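Local coordinates for protein probable phospholipase A2 homolog 2 (PDB 2WG9) that probably catalyses the calcium-dependent hydrolysis of the 2-acyl ester of membrane phospholipids, releasing a lysophospholipid and a free fatty acid, at residues 23-28 with 95-100; 39-45 with 60-65; 83-88 with 109-114. Numbering follows the deposited sequence.

Contact 1 (23-28 with 95-100); sequences CESQFC and FPGNKC
A single direct hydrogen bond joins 23-28 to 95-100, and it runs from backbone to side chain: K99 N donates to S25 OG at 2.9 Å, almost linearly (168°). The segments advance in the same sense, with CA pairs C23-F95 at 7.5 Å, S25-K99 at 5.4 Å and C28-C100 at 5.4 Å. F95 to N98 make a type II turn, in which G97 takes positive phi (84/8), a conformation that itself calls for glycine. N98 OD1 then accepts from C100 N at 3.0 Å, an Asx turn, while its ND2 is hydrogen-bonded to T94 OG1. S25, with chi1 in p, points into this bend; its CB lies 3.3 Å from N98 OD1 and 3.5 Å from C100 SG. One water bridges C23 O (2.8 Å), S25 OG (2.9 Å) and G97 O (3.1 Å). At one end the F95 ring (chi1 p) receives C23 CB over its face, 3.9 Å from the centroid, and the C23 sulfur, bonded to C53, sits obliquely nearby. At the other end C28 SG and C100 SG close a disulfide at 2.0 Å, chi3 -82°, both chi1 in m. Strand 24-26 pairs antiparallel with strand 35-37, and the C28-C100 disulfide ties the chain just beyond it to the loop before helix 102-125: a disulfide-tied surface loop, as in small, cysteine-rich secreted phospholipases A2.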
loop_
_atom_site.group_PDB
_atom_site.type_symbol
_atom_site.label_atom_id
_atom_site.label_comp_id
_atom_site.label_asym_id
_atom_site.label_seq_id
_atom_site.Cartn_x
_atom_site.Cartn_y
_atom_site.Cartn_z
ATOM N N CYS A 23 -4.623 -8.108 10.589
ATOM C CA CYS A 23 -5.290 -7.779 9.334
ATOM C C CYS A 23 -6.437 -6.809 9.604
ATOM O O CYS A 23 -7.503 -7.213 10.069
ATOM C CB CYS A 23 -5.809 -9.045 8.649
ATOM S SG CYS A 23 -4.494 -10.236 8.258
ATOM N N GLU A 24 -6.204 -5.534 9.300
ATOM C CA GLU A 24 -7.186 -4.477 9.530
ATOM C C GLU A 24 -8.136 -4.259 8.345
ATOM O O GLU A 24 -7.863 -4.683 7.218
ATOM C CB GLU A 24 -6.479 -3.163 9.903
ATOM C CG GLU A 24 -5.736 -3.204 11.248
ATOM C CD GLU A 24 -6.648 -3.526 12.421
ATOM O OE1 GLU A 24 -7.786 -3.022 12.451
ATOM O OE2 GLU A 24 -6.235 -4.286 13.315
ATOM N N SER A 25 -9.271 -3.623 8.617
ATOM C CA SER A 25 -10.178 -3.202 7.552
ATOM C C SER A 25 -10.995 -2.007 8.032
ATOM O O SER A 25 -12.192 -2.124 8.325
ATOM C CB SER A 25 -11.056 -4.363 7.061
ATOM O OG SER A 25 -11.645 -5.077 8.135
ATOM N N GLN A 26 -10.308 -0.868 8.116
ATOM C CA GLN A 26 -10.832 0.369 8.693
ATOM C C GLN A 26 -10.779 1.498 7.670
ATOM O O GLN A 26 -9.844 1.576 6.875
ATOM C CB GLN A 26 -10.007 0.773 9.922
ATOM C CG GLN A 26 -10.007 -0.247 11.066
ATOM C CD GLN A 26 -11.355 -0.341 11.767
ATOM O OE1 GLN A 26 -12.047 0.669 11.960
ATOM N NE2 GLN A 26 -11.737 -1.555 12.156
ATOM N N PHE A 27 -11.787 2.371 7.705
ATOM C CA PHE A 27 -11.883 3.504 6.791
ATOM C C PHE A 27 -11.616 3.081 5.342
ATOM O O PHE A 27 -10.840 3.711 4.627
ATOM C CB PHE A 27 -10.949 4.635 7.244
ATOM C CG PHE A 27 -11.258 5.159 8.623
ATOM C CD1 PHE A 27 -10.481 4.778 9.718
ATOM C CD2 PHE A 27 -12.328 6.024 8.831
ATOM C CE1 PHE A 27 -10.765 5.259 10.994
ATOM C CE2 PHE A 27 -12.628 6.504 10.109
ATOM C CZ PHE A 27 -11.851 6.125 11.188
ATOM N N CYS A 28 -12.293 2.008 4.935
ATOM C CA CYS A 28 -12.091 1.338 3.649
ATOM C C CYS A 28 -12.044 2.266 2.437
ATOM O O CYS A 28 -11.348 1.977 1.462
ATOM C CB CYS A 28 -13.179 0.281 3.445
ATOM S SG CYS A 28 -13.240 -0.956 4.773
ATOM N N PHE A 95 -8.831 -12.103 3.442
ATOM C CA PHE A 95 -8.771 -12.611 4.801
ATOM C C PHE A 95 -10.156 -12.623 5.450
ATOM O O PHE A 95 -11.015 -11.790 5.116
ATOM C CB PHE A 95 -7.767 -11.809 5.639
ATOM C CG PHE A 95 -7.972 -10.317 5.589
ATOM C CD1 PHE A 95 -7.460 -9.560 4.529
ATOM C CD2 PHE A 95 -8.665 -9.666 6.605
ATOM C CE1 PHE A 95 -7.640 -8.191 4.482
ATOM C CE2 PHE A 95 -8.846 -8.287 6.580
ATOM C CZ PHE A 95 -8.340 -7.544 5.514
ATOM N N PRO A 96 -10.401 -13.600 6.345
ATOM C CA PRO A 96 -11.672 -13.606 7.057
ATOM C C PRO A 96 -11.804 -12.393 7.958
ATOM O O PRO A 96 -10.821 -11.960 8.575
ATOM C CB PRO A 96 -11.627 -14.897 7.885
ATOM C CG PRO A 96 -10.224 -15.354 7.867
ATOM C CD PRO A 96 -9.550 -14.756 6.685
ATOM N N GLY A 97 -13.007 -11.842 8.028
ATOM C CA GLY A 97 -13.242 -10.652 8.838
ATOM C C GLY A 97 -12.904 -9.347 8.140
ATOM O O GLY A 97 -12.924 -8.290 8.766
ATOM N N ASN A 98 -12.595 -9.416 6.848
ATOM C CA ASN A 98 -12.352 -8.218 6.039
ATOM C C ASN A 98 -13.653 -7.441 5.835
ATOM O O ASN A 98 -14.531 -7.870 5.089
ATOM C CB ASN A 98 -11.744 -8.597 4.684
ATOM C CG ASN A 98 -11.258 -7.395 3.893
ATOM O OD1 ASN A 98 -11.347 -6.250 4.340
ATOM N ND2 ASN A 98 -10.727 -7.656 2.707
ATOM N N LYS A 99 -13.766 -6.302 6.514
ATOM C CA LYS A 99 -14.960 -5.456 6.414
ATOM C C LYS A 99 -14.939 -4.582 5.160
ATOM O O LYS A 99 -15.928 -3.913 4.837
ATOM C CB LYS A 99 -15.092 -4.578 7.664
ATOM C CG LYS A 99 -15.070 -5.337 8.991
ATOM C CD LYS A 99 -16.405 -6.007 9.281
ATOM C CE LYS A 99 -16.454 -6.527 10.708
ATOM N NZ LYS A 99 -15.486 -7.640 10.945
ATOM N N CYS A 100 -13.801 -4.572 4.469
ATOM C CA CYS A 100 -13.646 -3.798 3.248
ATOM C C CYS A 100 -14.014 -4.635 2.032
ATOM O O CYS A 100 -14.049 -5.866 2.093
ATOM C CB CYS A 100 -12.207 -3.280 3.102
ATOM S SG CYS A 100 -11.634 -2.129 4.386
HETATM O O HOH W 1 -10.258 -7.021 9.726
#

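Contact 2 (39-45 with 60-65); sequences YCGILYS and CMVHDH. With CA (calcium ion), chain C; OCA (octanoic acid (caprylic acid)), chain D.
The Y39 ring (chi1 m, chi2 93°) lies flat on the side of helix 60-65, over M61, whose CB sits 3.6 Å from the ring centroid, only 10° off its normal. The extended M61 side chain (t, t, t) runs on along the ring, bringing SD to 4.5 Å from the centroid in an oblique Met-aromatic contact. Beside it, Y39 CB meets C60 CB at 3.7 Å, and C40 SG bonds to C60 SG (2.0 Å, chi3 94°). CA atoms pair Y39-M61 at 5.3 Å, C40-C60 at 5.1 Å and S45-D64 at 7.0 Å. Segment 39-45, without regular structure, curls round a hollow filled by calcium, held by Y39 O (2.3 Å), G41 O (2.5 Å), Y44 O (2.2 Å), D64 OD2 (2.5 Å), octanoic acid O1 (2.5 Å) and a water (2.4 Å). D64 (chi1 m) reaches in from the helix, and S45 OG donates to its OD2 at 2.8 Å. G41 N donates a hydrogen bond to O1 of the bound acid at 3.0 Å, its 150/155 backbone itself calling for glycine, while H63 ND1 lies 3.0 Å from O2 of that acid. This is the calcium-binding loop and active-site helix of secretory phospholipases A2, the helix carrying the His-Asp pair H63 (predicted catalytic) and D64. The loop leaves strand 35-37 and lies against helix 55-68; across the bound acid, helices 77-88 and 102-125 supply further pocket residues.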
loop_
_atom_site.group_PDB
_atom_site.type_symbol
_atom_site.label_atom_id
_atom_site.label_comp_id
_atom_site.label_asym_id
_atom_site.label_seq_id
_atom_site.Cartn_x
_atom_site.Cartn_y
_atom_site.Cartn_z
ATOM N N TYR A 39 -0.469 -3.956 5.851
ATOM C CA TYR A 39 0.426 -3.075 5.079
ATOM C C TYR A 39 -0.227 -1.889 4.339
ATOM O O TYR A 39 0.432 -0.880 4.114
ATOM C CB TYR A 39 1.260 -3.898 4.070
ATOM C CG TYR A 39 2.238 -4.864 4.713
ATOM C CD1 TYR A 39 1.885 -6.197 4.953
ATOM C CD2 TYR A 39 3.519 -4.445 5.078
ATOM C CE1 TYR A 39 2.796 -7.089 5.548
ATOM C CE2 TYR A 39 4.429 -5.326 5.680
ATOM C CZ TYR A 39 4.061 -6.639 5.914
ATOM O OH TYR A 39 4.964 -7.506 6.505
ATOM N N CYS A 40 -1.491 -2.009 3.935
ATOM C CA CYS A 40 -2.118 -0.956 3.118
ATOM C C CYS A 40 -2.602 0.225 3.962
ATOM O O CYS A 40 -3.510 0.094 4.786
ATOM C CB CYS A 40 -3.270 -1.506 2.265
ATOM S SG CYS A 40 -2.833 -2.733 1.005
ATOM N N GLY A 41 -1.990 1.382 3.741
ATOM C CA GLY A 41 -2.356 2.595 4.456
ATOM C C GLY A 41 -1.160 3.511 4.600
ATOM O O GLY A 41 -0.010 3.066 4.587
ATOM N N ILE A 42 -1.432 4.800 4.744
ATOM C CA ILE A 42 -0.384 5.799 4.901
ATOM C C ILE A 42 0.186 5.713 6.315
ATOM O O ILE A 42 -0.565 5.643 7.287
ATOM C CB ILE A 42 -0.923 7.222 4.582
ATOM C CG1 ILE A 42 -1.440 7.272 3.135
ATOM C CG2 ILE A 42 0.163 8.291 4.820
ATOM C CD1 ILE A 42 -2.349 8.466 2.817
ATOM N N LEU A 43 1.515 5.696 6.422
ATOM C CA LEU A 43 2.195 5.550 7.721
ATOM C C LEU A 43 1.575 4.398 8.529
ATOM O O LEU A 43 1.231 4.536 9.707
ATOM C CB LEU A 43 2.189 6.883 8.501
ATOM C CG LEU A 43 2.805 8.092 7.775
ATOM C CD1 LEU A 43 2.485 9.389 8.487
ATOM C CD2 LEU A 43 4.311 7.963 7.583
ATOM N N TYR A 44 1.413 3.265 7.849
ATOM C CA TYR A 44 0.860 2.051 8.424
ATOM C C TYR A 44 1.509 0.870 7.707
ATOM O O TYR A 44 1.385 0.741 6.487
ATOM C CB TYR A 44 -0.665 2.012 8.249
ATOM C CG TYR A 44 -1.260 0.687 8.653
ATOM C CD1 TYR A 44 -1.347 0.330 9.999
ATOM C CD2 TYR A 44 -1.711 -0.224 7.695
ATOM C CE1 TYR A 44 -1.882 -0.892 10.387
ATOM C CE2 TYR A 44 -2.243 -1.453 8.073
ATOM C CZ TYR A 44 -2.319 -1.777 9.424
ATOM O OH TYR A 44 -2.828 -2.986 9.817
ATOM N N SER A 45 2.210 0.018 8.453
ATOM C CA SER A 45 2.940 -1.094 7.844
ATOM C C SER A 45 3.106 -2.269 8.801
ATOM O O SER A 45 2.981 -2.114 10.018
ATOM C CB SER A 45 4.309 -0.623 7.326
ATOM O OG SER A 45 4.784 -1.474 6.291
ATOM N N CYS A 60 0.906 -3.866 -1.169
ATOM C CA CYS A 60 1.302 -2.814 -0.233
ATOM C C CYS A 60 2.589 -3.131 0.524
ATOM O O CYS A 60 3.423 -2.235 0.745
ATOM C CB CYS A 60 0.171 -2.537 0.755
ATOM S SG CYS A 60 -1.314 -1.898 -0.042
ATOM N N MET A 61 2.751 -4.392 0.923
ATOM C CA MET A 61 3.989 -4.832 1.577
ATOM C C MET A 61 5.215 -4.506 0.730
ATOM O O MET A 61 6.184 -3.925 1.229
ATOM C CB MET A 61 3.950 -6.329 1.884
ATOM C CG MET A 61 5.246 -6.857 2.493
ATOM S SD MET A 61 5.226 -8.642 2.632
ATOM C CE MET A 61 6.662 -8.913 3.696
ATOM N N VAL A 62 5.171 -4.877 -0.549
ATOM C CA VAL A 62 6.275 -4.565 -1.473
ATOM C C VAL A 62 6.493 -3.058 -1.568
ATOM O O VAL A 62 7.634 -2.580 -1.540
ATOM C CB VAL A 62 6.035 -5.151 -2.889
ATOM C CG1 VAL A 62 7.054 -4.605 -3.890
ATOM C CG2 VAL A 62 6.098 -6.668 -2.863
ATOM N N HIS A 63 5.395 -2.311 -1.679
ATOM C CA HIS A 63 5.483 -0.857 -1.815
ATOM C C HIS A 63 6.154 -0.199 -0.609
ATOM O O HIS A 63 7.017 0.661 -0.774
ATOM C CB HIS A 63 4.102 -0.238 -2.056
ATOM C CG HIS A 63 4.123 1.257 -2.142
ATOM N ND1 HIS A 63 4.002 2.065 -1.033
ATOM C CD2 HIS A 63 4.258 2.089 -3.202
ATOM C CE1 HIS A 63 4.065 3.333 -1.405
ATOM N NE2 HIS A 63 4.216 3.373 -2.717
ATOM N N ASP A 64 5.739 -0.587 0.593
ATOM C CA ASP A 64 6.261 0.009 1.827
ATOM C C ASP A 64 7.767 -0.179 1.945
ATOM O O ASP A 64 8.501 0.755 2.278
ATOM C CB ASP A 64 5.542 -0.565 3.046
ATOM C CG ASP A 64 4.099 -0.105 3.134
ATOM O OD1 ASP A 64 3.662 0.659 2.248
ATOM O OD2 ASP A 64 3.394 -0.505 4.077
ATOM N N HIS A 65 8.231 -1.384 1.634
ATOM C CA HIS A 65 9.664 -1.644 1.642
ATOM C C HIS A 65 10.393 -0.910 0.519
ATOM O O HIS A 65 11.507 -0.426 0.726
ATOM C CB HIS A 65 9.936 -3.145 1.611
ATOM C CG HIS A 65 9.618 -3.827 2.900
ATOM N ND1 HIS A 65 8.474 -4.572 3.086
ATOM C CD2 HIS A 65 10.281 -3.855 4.079
ATOM C CE1 HIS A 65 8.449 -5.035 4.323
ATOM N NE2 HIS A 65 9.538 -4.620 4.945
HETATM CA CA CA C . 1.540 1.078 4.291
HETATM C C1 OCA D . 0.757 1.144 0.846
HETATM C C2 OCA D . -0.313 1.601 -0.149
HETATM C C3 OCA D . -0.041 3.013 -0.661
HETATM C C4 OCA D . -0.346 4.089 0.385
HETATM C C5 OCA D . -1.834 4.140 0.768
HETATM C C6 OCA D . -2.625 5.046 -0.174
HETATM C C7 OCA D . -3.818 5.677 0.544
HETATM C C8 OCA D . -5.135 5.079 0.037
HETATM O O1 OCA D . 0.530 1.332 2.058
HETATM O O2 OCA D . 1.775 0.605 0.369
HETATM O O HOH W 2 3.020 2.886 4.846
#

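Contact 3 (83-88 with 109-114). With OCA (octanoic acid (caprylic acid)), chain D.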
loop_
_atom_site.group_PDB
_atom_site.type_symbol
_atom_site.label_atom_id
_atom_site.label_comp_id
_atom_site.label_asym_id
_atom_site.label_seq_id
_atom_site.Cartn_x
_atom_site.Cartn_y
_atom_site.Cartn_z
ATOM N N LEU A 83 3.339 -0.658 -7.846
ATOM C CA LEU A 83 2.119 -0.807 -7.048
ATOM C C LEU A 83 0.870 -0.839 -7.937
ATOM O O LEU A 83 0.012 -1.707 -7.771
ATOM C CB LEU A 83 2.011 0.285 -5.960
ATOM C CG LEU A 83 0.817 0.206 -4.988
ATOM C CD1 LEU A 83 0.663 -1.177 -4.355
ATOM C CD2 LEU A 83 0.892 1.246 -3.892
ATOM N N LEU A 84 0.786 0.093 -8.889
ATOM C CA LEU A 84 -0.326 0.122 -9.848
ATOM C C LEU A 84 -0.431 -1.186 -10.637
ATOM O O LEU A 84 -1.516 -1.757 -10.749
ATOM C CB LEU A 84 -0.202 1.315 -10.806
ATOM C CG LEU A 84 -0.337 2.730 -10.226
ATOM C CD1 LEU A 84 -0.169 3.782 -11.328
ATOM C CD2 LEU A 84 -1.666 2.912 -9.506
ATOM N N SER A 85 0.701 -1.665 -11.154
ATOM C CA SER A 85 0.761 -2.961 -11.840
ATOM C C SER A 85 0.245 -4.090 -10.955
ATOM O O SER A 85 -0.563 -4.909 -11.393
ATOM C CB SER A 85 2.188 -3.271 -12.300
ATOM O OG SER A 85 2.665 -2.273 -13.189
ATOM N N CYS A 86 0.711 -4.115 -9.706
ATOM C CA CYS A 86 0.311 -5.133 -8.737
ATOM C C CYS A 86 -1.198 -5.074 -8.426
ATOM O O CYS A 86 -1.897 -6.094 -8.504
ATOM C CB CYS A 86 1.151 -4.991 -7.456
ATOM S SG CYS A 86 1.027 -6.392 -6.311
ATOM N N ILE A 87 -1.690 -3.879 -8.085
ATOM C CA ILE A 87 -3.121 -3.645 -7.822
ATOM C C ILE A 87 -4.033 -4.159 -8.945
ATOM O O ILE A 87 -5.065 -4.792 -8.677
ATOM C CB ILE A 87 -3.417 -2.131 -7.584
ATOM C CG1 ILE A 87 -2.909 -1.692 -6.210
ATOM C CG2 ILE A 87 -4.917 -1.838 -7.702
ATOM C CD1 ILE A 87 -2.897 -0.153 -6.028
ATOM N N ASP A 88 -3.648 -3.882 -10.189
ATOM C CA ASP A 88 -4.435 -4.284 -11.356
ATOM C C ASP A 88 -4.549 -5.817 -11.502
ATOM O O ASP A 88 -5.425 -6.318 -12.206
ATOM C CB ASP A 88 -3.858 -3.642 -12.628
ATOM C CG ASP A 88 -4.091 -2.126 -12.694
ATOM O OD1 ASP A 88 -4.927 -1.593 -11.924
ATOM O OD2 ASP A 88 -3.447 -1.459 -13.538
ATOM N N ILE A 109 -6.930 3.173 -3.370
ATOM C CA ILE A 109 -5.468 3.202 -3.352
ATOM C C ILE A 109 -4.948 3.611 -4.728
ATOM O O ILE A 109 -4.073 4.475 -4.834
ATOM C CB ILE A 109 -4.867 1.828 -2.929
ATOM C CG1 ILE A 109 -5.287 1.497 -1.489
ATOM C CG2 ILE A 109 -3.335 1.835 -3.080
ATOM C CD1 ILE A 109 -5.170 0.013 -1.107
ATOM N N ARG A 110 -5.510 3.004 -5.775
ATOM C CA ARG A 110 -5.082 3.262 -7.148
ATOM C C ARG A 110 -5.158 4.746 -7.509
ATOM O O ARG A 110 -4.225 5.283 -8.089
ATOM C CB ARG A 110 -5.891 2.439 -8.154
ATOM C CG ARG A 110 -5.071 2.087 -9.382
ATOM C CD ARG A 110 -5.901 1.809 -10.650
ATOM N NE ARG A 110 -5.030 1.240 -11.683
ATOM C CZ ARG A 110 -4.240 1.951 -12.492
ATOM N NH1 ARG A 110 -4.206 3.275 -12.415
ATOM N NH2 ARG A 110 -3.479 1.336 -13.390
ATOM N N GLY A 111 -6.264 5.401 -7.153
ATOM C CA GLY A 111 -6.432 6.831 -7.424
ATOM C C GLY A 111 -5.312 7.693 -6.854
ATOM O O GLY A 111 -4.766 8.558 -7.545
ATOM N N VAL A 112 -4.970 7.443 -5.591
ATOM C CA VAL A 112 -3.905 8.164 -4.882
ATOM C C VAL A 112 -2.529 7.910 -5.492
ATOM O O VAL A 112 -1.728 8.840 -5.653
ATOM C CB VAL A 112 -3.894 7.781 -3.370
ATOM C CG1 VAL A 112 -2.676 8.355 -2.646
ATOM C CG2 VAL A 112 -5.183 8.242 -2.696
ATOM N N ILE A 113 -2.252 6.651 -5.825
ATOM C CA ILE A 113 -0.947 6.266 -6.375
ATOM C C ILE A 113 -0.718 6.807 -7.800
ATOM O O ILE A 113 0.406 7.179 -8.152
ATOM C CB ILE A 113 -0.696 4.729 -6.261
ATOM C CG1 ILE A 113 -0.710 4.291 -4.782
ATOM C CG2 ILE A 113 0.641 4.319 -6.915
ATOM C CD1 ILE A 113 0.310 5.028 -3.863
ATOM N N GLU A 114 -1.782 6.867 -8.600
ATOM C CA GLU A 114 -1.723 7.523 -9.912
ATOM C C GLU A 114 -1.238 8.964 -9.768
ATOM O O GLU A 114 -0.364 9.414 -10.511
ATOM C CB GLU A 114 -3.101 7.539 -10.570
ATOM C CG GLU A 114 -3.601 6.196 -11.044
ATOM C CD GLU A 114 -5.074 6.231 -11.424
ATOM O OE1 GLU A 114 -5.598 7.331 -11.710
ATOM O OE2 GLU A 114 -5.715 5.155 -11.426
HETATM C C1 OCA D . 0.757 1.144 0.846
HETATM C C2 OCA D . -0.313 1.601 -0.149
HETATM C C3 OCA D . -0.041 3.013 -0.661
HETATM C C4 OCA D . -0.346 4.089 0.385
HETATM C C5 OCA D . -1.834 4.140 0.768
HETATM C C6 OCA D . -2.625 5.046 -0.174
HETATM C C7 OCA D . -3.818 5.677 0.544
HETATM C C8 OCA D . -5.135 5.079 0.037
HETATM O O1 OCA D . 0.530 1.332 2.058
HETATM O O2 OCA D . 1.775 0.605 0.369
#
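L84 spreads its CD2 methyl over one face of the R110 guanidinium, touching R110 CG at 3.5 Å and also reaching I113 CG2 at 3.7 Å, so that apolar and charged layers adjoin. In that charged layer R110 pairs side-on with D88, in a bidentate salt bridge: NE donates to OD1 and NH2 to OD2, both at 2.8 Å and nearly linear, while R110 NH1 reaches E114 OE2 at 2.6 Å one turn along its own helix. Deeper in, L83 CD2 meets I113 CG1 at 3.6 Å, and I87 CD1 meets I109 CG2 at 3.6 Å. The two helical segments run close to antiparallel (159°), their axes 10.2 Å apart. The salt-bridge network thus borders the buried seam, and the pocket lies beyond it: L83 CD2 and I113 CD1 each come within 3.8 Å of octanoic acid C3, and I109 CA approaches its C8 at 3.9 Å. Apolar helical walls of this kind are characteristic of the acyl-chain channel of secretory phospholipases A2.

How the contacts relate
Along the chain, contact 1 encloses all of contact 2, which is complete before contact 3 begins, whereas contacts 1 and 3 interleave. Strand 24-26 of contact 1 pairs with strand 35-37, which leads into loop 39-45; helix 55-68 of contact 2 is followed by helix 77-88, which packs on helix 102-125 in contact 3. Contacts 2 and 3, centres about 12 Å apart, meet where H63 CD2 lies 3.5 Å from L83 CD2. Contact 2 binds the acid head group beside calcium, and both line the chain, together building the site. Contact 1, centred about 15 Å from contact 2 and 18 Å from contact 3, ties a surface loop to the strand region beside them.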